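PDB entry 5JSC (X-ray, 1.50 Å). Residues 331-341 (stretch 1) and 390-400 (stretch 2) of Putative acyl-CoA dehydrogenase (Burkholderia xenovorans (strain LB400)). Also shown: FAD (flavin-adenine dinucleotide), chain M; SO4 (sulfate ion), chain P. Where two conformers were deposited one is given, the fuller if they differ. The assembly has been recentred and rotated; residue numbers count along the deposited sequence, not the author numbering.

Stretch 1 (331-341) VTREAAMAKWH
Stretch 2 (390-400) LIVGRDLLKAH

How do the two backbones lie against each other? Both are α-helical, with phi/psi near -64/-44: Val331, at -129/32, holds the N-cap position of helix 332-341, and residues 390-400 are helical throughout. N(i+4) to O(i) hydrogen bonds run from Ala335 N to Val331 O (2.7 Å) onward. The axes approach to 9.0 Å and run roughly antiparallel, at 144° between N-to-C directions, with a signed crossing angle of -144°. The register is set where Arg333 CA and Val392 CA lie 5.5 Å apart.

What fills the space between the helices? Val392, with chi1 t (173°), acts as a knob among Arg333, Ala336, Met337 and Trp340. Val392 CG2 lies 3.9 Å from Ala336 CB and 4.0 Å from Arg333 O. Trp340, at chi1 165° and chi2 16°, meets it with a ring edge, CZ3 being 4.3 Å from Val392 CG2. The CA-to-CB bond of Met337 points sideways; with chi1 at -92°, between wells, Met337 CG comes to 3.9 Å from Val392 CG2, and chi2 and chi3 continue t, t. Ile391 (m, t) extends the apolar contact: Ile391 CG2 is 4.0 Å from both Ala336 CB and Thr332 CG2, with Thr332 in rotamer m.

How does Arg333 reach its acidic partner? Its CA-to-CB bond points sideways, but the t, t, m course with chi4 at -170° carries the guanidinium to the second helix. The CA-to-CB bond of Asp395 points toward stretch 1, with chi1 -169° and chi2 66°. A salt bridge joins Arg333 NE to Asp395 OD2 at 2.5 Å, a short charged hydrogen bond with a 146° N-H...acceptor angle. Arg333 NH2 donates to the same Asp395 OD2 at 2.9 Å, but its 127° angle makes that bond weak.

What surrounds the guanidinium beyond the carboxylate? Leu396 (m, t) covers one face, Leu396 CD2 lying 3.8 Å from Arg333 NH1. Ala399 CB sits at the edge, 3.8 Å from Arg333 NH2.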

# COMPACT_ATOMS: atom_id res chain seq x y z
N VAL C 331 13.37 17.23 -19.27
CA VAL C 331 13.03 16.11 -18.39
C VAL C 331 11.97 16.49 -17.36
O VAL C 331 11.95 15.95 -16.26
CB VAL C 331 14.28 15.56 -17.67
CG1 VAL C 331 15.20 14.86 -18.66
CG2 VAL C 331 15.02 16.66 -16.91
N THR C 332 11.04 17.40 -17.72
CA THR C 332 10.01 17.78 -16.75
C THR C 332 9.29 16.55 -16.20
O THR C 332 9.10 16.42 -14.98
CB THR C 332 9.02 18.76 -17.39
OG1 THR C 332 9.73 19.90 -17.90
CG2 THR C 332 8.01 19.25 -16.35
N ARG C 333 8.90 15.62 -17.08
CA ARG C 333 8.20 14.42 -16.62
C ARG C 333 9.13 13.48 -15.86
O ARG C 333 8.79 13.00 -14.76
CB ARG C 333 7.57 13.67 -17.80
CG ARG C 333 6.75 12.44 -17.35
CD ARG C 333 6.47 11.41 -18.46
NE ARG C 333 5.45 11.85 -19.41
CZ ARG C 333 4.90 11.07 -20.34
NH1 ARG C 333 5.26 9.80 -20.45
NH2 ARG C 333 3.99 11.56 -21.17
N GLU C 334 10.29 13.18 -16.44
CA GLU C 334 11.16 12.16 -15.88
C GLU C 334 11.79 12.60 -14.57
O GLU C 334 11.99 11.78 -13.67
CB GLU C 334 12.24 11.79 -16.91
CG GLU C 334 11.68 11.14 -18.18
CD GLU C 334 11.16 12.14 -19.23
OE1 GLU C 334 11.20 13.37 -18.99
OE2 GLU C 334 10.73 11.67 -20.30
N ALA C 335 12.10 13.90 -14.44
CA ALA C 335 12.60 14.44 -13.18
C ALA C 335 11.52 14.39 -12.11
O ALA C 335 11.81 14.06 -10.95
CB ALA C 335 13.10 15.87 -13.36
N ALA C 336 10.28 14.74 -12.46
CA ALA C 336 9.19 14.66 -11.51
C ALA C 336 8.99 13.22 -11.03
O ALA C 336 8.82 12.98 -9.82
CB ALA C 336 7.89 15.19 -12.13
N MET C 337 9.01 12.27 -11.96
CA MET C 337 8.89 10.86 -11.59
C MET C 337 9.98 10.44 -10.62
O MET C 337 9.72 9.76 -9.62
CB MET C 337 8.97 9.97 -12.83
CG MET C 337 7.70 9.63 -13.49
SD MET C 337 8.07 8.21 -14.56
CE MET C 337 6.49 8.12 -15.40
N ALA C 338 11.23 10.80 -10.93
CA ALA C 338 12.35 10.40 -10.08
C ALA C 338 12.24 11.02 -8.70
O ALA C 338 12.45 10.34 -7.69
CB ALA C 338 13.66 10.81 -10.74
N LYS C 339 11.93 12.33 -8.64
CA LYS C 339 11.86 13.02 -7.36
C LYS C 339 10.75 12.43 -6.50
O LYS C 339 10.94 12.14 -5.31
CB LYS C 339 11.64 14.52 -7.60
CG LYS C 339 11.92 15.44 -6.41
CD LYS C 339 10.71 15.61 -5.51
CE LYS C 339 11.00 16.58 -4.37
NZ LYS C 339 9.81 16.77 -3.46
N TRP C 340 9.58 12.23 -7.09
CA TRP C 340 8.45 11.59 -6.42
C TRP C 340 8.83 10.21 -5.89
O TRP C 340 8.72 9.93 -4.69
CB TRP C 340 7.30 11.52 -7.42
CG TRP C 340 6.13 10.61 -7.14
CD1 TRP C 340 5.78 10.01 -5.96
CD2 TRP C 340 5.15 10.21 -8.10
NE1 TRP C 340 4.63 9.26 -6.14
CE2 TRP C 340 4.23 9.37 -7.45
CE3 TRP C 340 4.96 10.49 -9.47
CZ2 TRP C 340 3.16 8.79 -8.11
CZ3 TRP C 340 3.89 9.91 -10.12
CH2 TRP C 340 3.00 9.08 -9.44
N HIS C 341 9.28 9.32 -6.78
CA HIS C 341 9.51 7.93 -6.39
C HIS C 341 10.64 7.80 -5.38
O HIS C 341 10.54 7.05 -4.39
CB HIS C 341 9.82 7.10 -7.64
CG HIS C 341 9.92 5.63 -7.40
ND1 HIS C 341 11.01 5.04 -6.79
CD2 HIS C 341 9.08 4.62 -7.72
CE1 HIS C 341 10.82 3.73 -6.72
NE2 HIS C 341 9.66 3.45 -7.28
N LEU C 390 0.81 15.37 -10.18
CA LEU C 390 -0.04 16.07 -11.13
C LEU C 390 0.73 16.48 -12.38
O LEU C 390 0.17 16.47 -13.48
CB LEU C 390 -0.67 17.28 -10.46
CG LEU C 390 -1.62 16.95 -9.30
CD1 LEU C 390 -1.97 18.23 -8.54
CD2 LEU C 390 -2.88 16.26 -9.82
N ILE C 391 2.02 16.83 -12.24
CA ILE C 391 2.84 17.10 -13.42
C ILE C 391 2.86 15.88 -14.34
O ILE C 391 2.65 15.98 -15.55
CB ILE C 391 4.27 17.50 -13.01
CG1 ILE C 391 4.29 18.90 -12.39
CG2 ILE C 391 5.23 17.42 -14.21
CD1 ILE C 391 5.60 19.22 -11.68
N VAL C 392 3.10 14.70 -13.76
CA VAL C 392 3.18 13.49 -14.57
C VAL C 392 1.83 13.18 -15.20
O VAL C 392 1.74 12.88 -16.39
CB VAL C 392 3.70 12.32 -13.72
CG1 VAL C 392 3.61 11.02 -14.51
CG2 VAL C 392 5.14 12.59 -13.25
N GLY C 393 0.75 13.23 -14.40
CA GLY C 393 -0.56 12.88 -14.92
C GLY C 393 -1.02 13.82 -16.02
O GLY C 393 -1.55 13.38 -17.05
N ARG C 394 -0.82 15.13 -15.83
CA ARG C 394 -1.17 16.08 -16.88
C ARG C 394 -0.35 15.84 -18.13
O ARG C 394 -0.85 15.99 -19.25
CB ARG C 394 -0.96 17.51 -16.38
CG ARG C 394 -2.05 18.02 -15.46
CD ARG C 394 -1.97 19.55 -15.34
NE ARG C 394 -0.69 19.98 -14.78
CZ ARG C 394 -0.47 20.22 -13.49
NH1 ARG C 394 -1.45 20.09 -12.61
NH2 ARG C 394 0.73 20.61 -13.08
N ASP C 395 0.93 15.47 -17.98
CA ASP C 395 1.77 15.27 -19.15
C ASP C 395 1.33 14.05 -19.95
O ASP C 395 1.40 14.05 -21.18
CB ASP C 395 3.24 15.14 -18.73
CG ASP C 395 4.18 15.18 -19.90
OD1 ASP C 395 4.26 16.25 -20.55
OD2 ASP C 395 4.84 14.17 -20.19
N LEU C 396 0.86 13.00 -19.27
CA LEU C 396 0.33 11.82 -19.95
C LEU C 396 -0.87 12.18 -20.82
O LEU C 396 -0.99 11.70 -21.96
CB LEU C 396 -0.07 10.77 -18.92
CG LEU C 396 1.06 10.11 -18.14
CD1 LEU C 396 0.50 9.39 -16.96
CD2 LEU C 396 1.82 9.15 -19.04
N LEU C 397 -1.78 12.99 -20.29
CA LEU C 397 -2.95 13.37 -21.06
C LEU C 397 -2.58 14.33 -22.18
O LEU C 397 -3.17 14.26 -23.27
CB LEU C 397 -4.00 13.99 -20.13
CG LEU C 397 -4.62 12.97 -19.17
CD1 LEU C 397 -5.27 13.67 -17.99
CD2 LEU C 397 -5.66 12.12 -19.93
N LYS C 398 -1.61 15.20 -21.96
CA LYS C 398 -1.15 16.09 -23.02
C LYS C 398 -0.54 15.30 -24.17
O LYS C 398 -0.82 15.58 -25.34
CB LYS C 398 -0.13 17.09 -22.46
CG LYS C 398 0.32 18.16 -23.44
CD LYS C 398 1.51 18.94 -22.90
CE LYS C 398 1.76 20.20 -23.70
NZ LYS C 398 3.02 20.90 -23.30
N ALA C 399 0.28 14.29 -23.84
CA ALA C 399 0.90 13.47 -24.88
C ALA C 399 -0.14 12.66 -25.65
O ALA C 399 -0.02 12.48 -26.87
CB ALA C 399 1.95 12.54 -24.26
N HIS C 400 -1.16 12.17 -24.96
CA HIS C 400 -2.21 11.43 -25.65
C HIS C 400 -2.99 12.33 -26.59
O HIS C 400 -3.32 11.92 -27.71
CB HIS C 400 -3.15 10.79 -24.63
CG HIS C 400 -4.25 10.00 -25.27
ND1 HIS C 400 -5.57 10.39 -25.22
CD2 HIS C 400 -4.22 8.86 -25.98
CE1 HIS C 400 -6.31 9.51 -25.87
NE2 HIS C 400 -5.52 8.57 -26.34
PA FAD M . 1.42 24.45 0.32
O1A FAD M . 1.69 25.11 -0.98
O2A FAD M . 0.41 25.12 1.25
O5B FAD M . 0.98 22.95 0.03
C5B FAD M . 0.56 22.11 1.12
C4B FAD M . 0.39 20.73 0.54
O4B FAD M . -0.69 20.77 -0.42
C3B FAD M . 1.56 20.22 -0.28
O3B FAD M . 2.63 19.72 0.53
C2B FAD M . 0.90 19.14 -1.14
O2B FAD M . 0.79 17.92 -0.41
C1B FAD M . -0.51 19.73 -1.37
N9A FAD M . -0.74 20.30 -2.69
C8A FAD M . -0.05 21.31 -3.30
N7A FAD M . -0.54 21.68 -4.46
C5A FAD M . -1.63 20.83 -4.63
C6A FAD M . -2.59 20.72 -5.66
N6A FAD M . -2.58 21.47 -6.77
N1A FAD M . -3.55 19.78 -5.52
C2A FAD M . -3.55 19.01 -4.43
N3A FAD M . -2.70 19.03 -3.40
C4A FAD M . -1.76 19.97 -3.56
N1 FAD M . 11.55 27.22 -0.88
C2 FAD M . 12.35 28.11 -1.56
O2 FAD M . 11.88 29.00 -2.29
N3 FAD M . 13.71 28.02 -1.42
C4 FAD M . 14.39 27.11 -0.64
O4 FAD M . 15.61 27.18 -0.52
C4X FAD M . 13.55 26.16 0.04
N5 FAD M . 14.11 25.31 0.84
C5X FAD M . 13.29 24.54 1.65
C6 FAD M . 13.87 23.73 2.63
C7 FAD M . 13.10 23.02 3.53
C7M FAD M . 13.77 22.20 4.60
C8 FAD M . 11.69 23.09 3.45
C8M FAD M . 10.81 22.34 4.41
C9 FAD M . 11.11 23.88 2.46
C9A FAD M . 11.89 24.61 1.57
N10 FAD M . 11.32 25.49 0.63
C10 FAD M . 12.13 26.31 -0.13
C1' FAD M . 9.86 25.64 0.57
C2' FAD M . 9.16 24.51 -0.17
O2' FAD M . 9.43 24.58 -1.57
C3' FAD M . 7.66 24.61 0.06
O3' FAD M . 7.46 24.29 1.43
C4' FAD M . 6.83 23.67 -0.81
O4' FAD M . 6.84 24.15 -2.16
C5' FAD M . 5.40 23.55 -0.31
O5' FAD M . 4.84 24.88 -0.26
P FAD M . 4.05 25.26 1.11
O1P FAD M . 4.87 24.96 2.31
O2P FAD M . 3.56 26.68 1.00
O3P FAD M . 2.79 24.29 1.12
S SO4 P . 9.09 -0.05 -5.66
O1 SO4 P . 10.36 -0.33 -6.33
O2 SO4 P . 8.17 0.57 -6.62
O3 SO4 P . 9.32 0.88 -4.54
O4 SO4 P . 8.52 -1.32 -5.20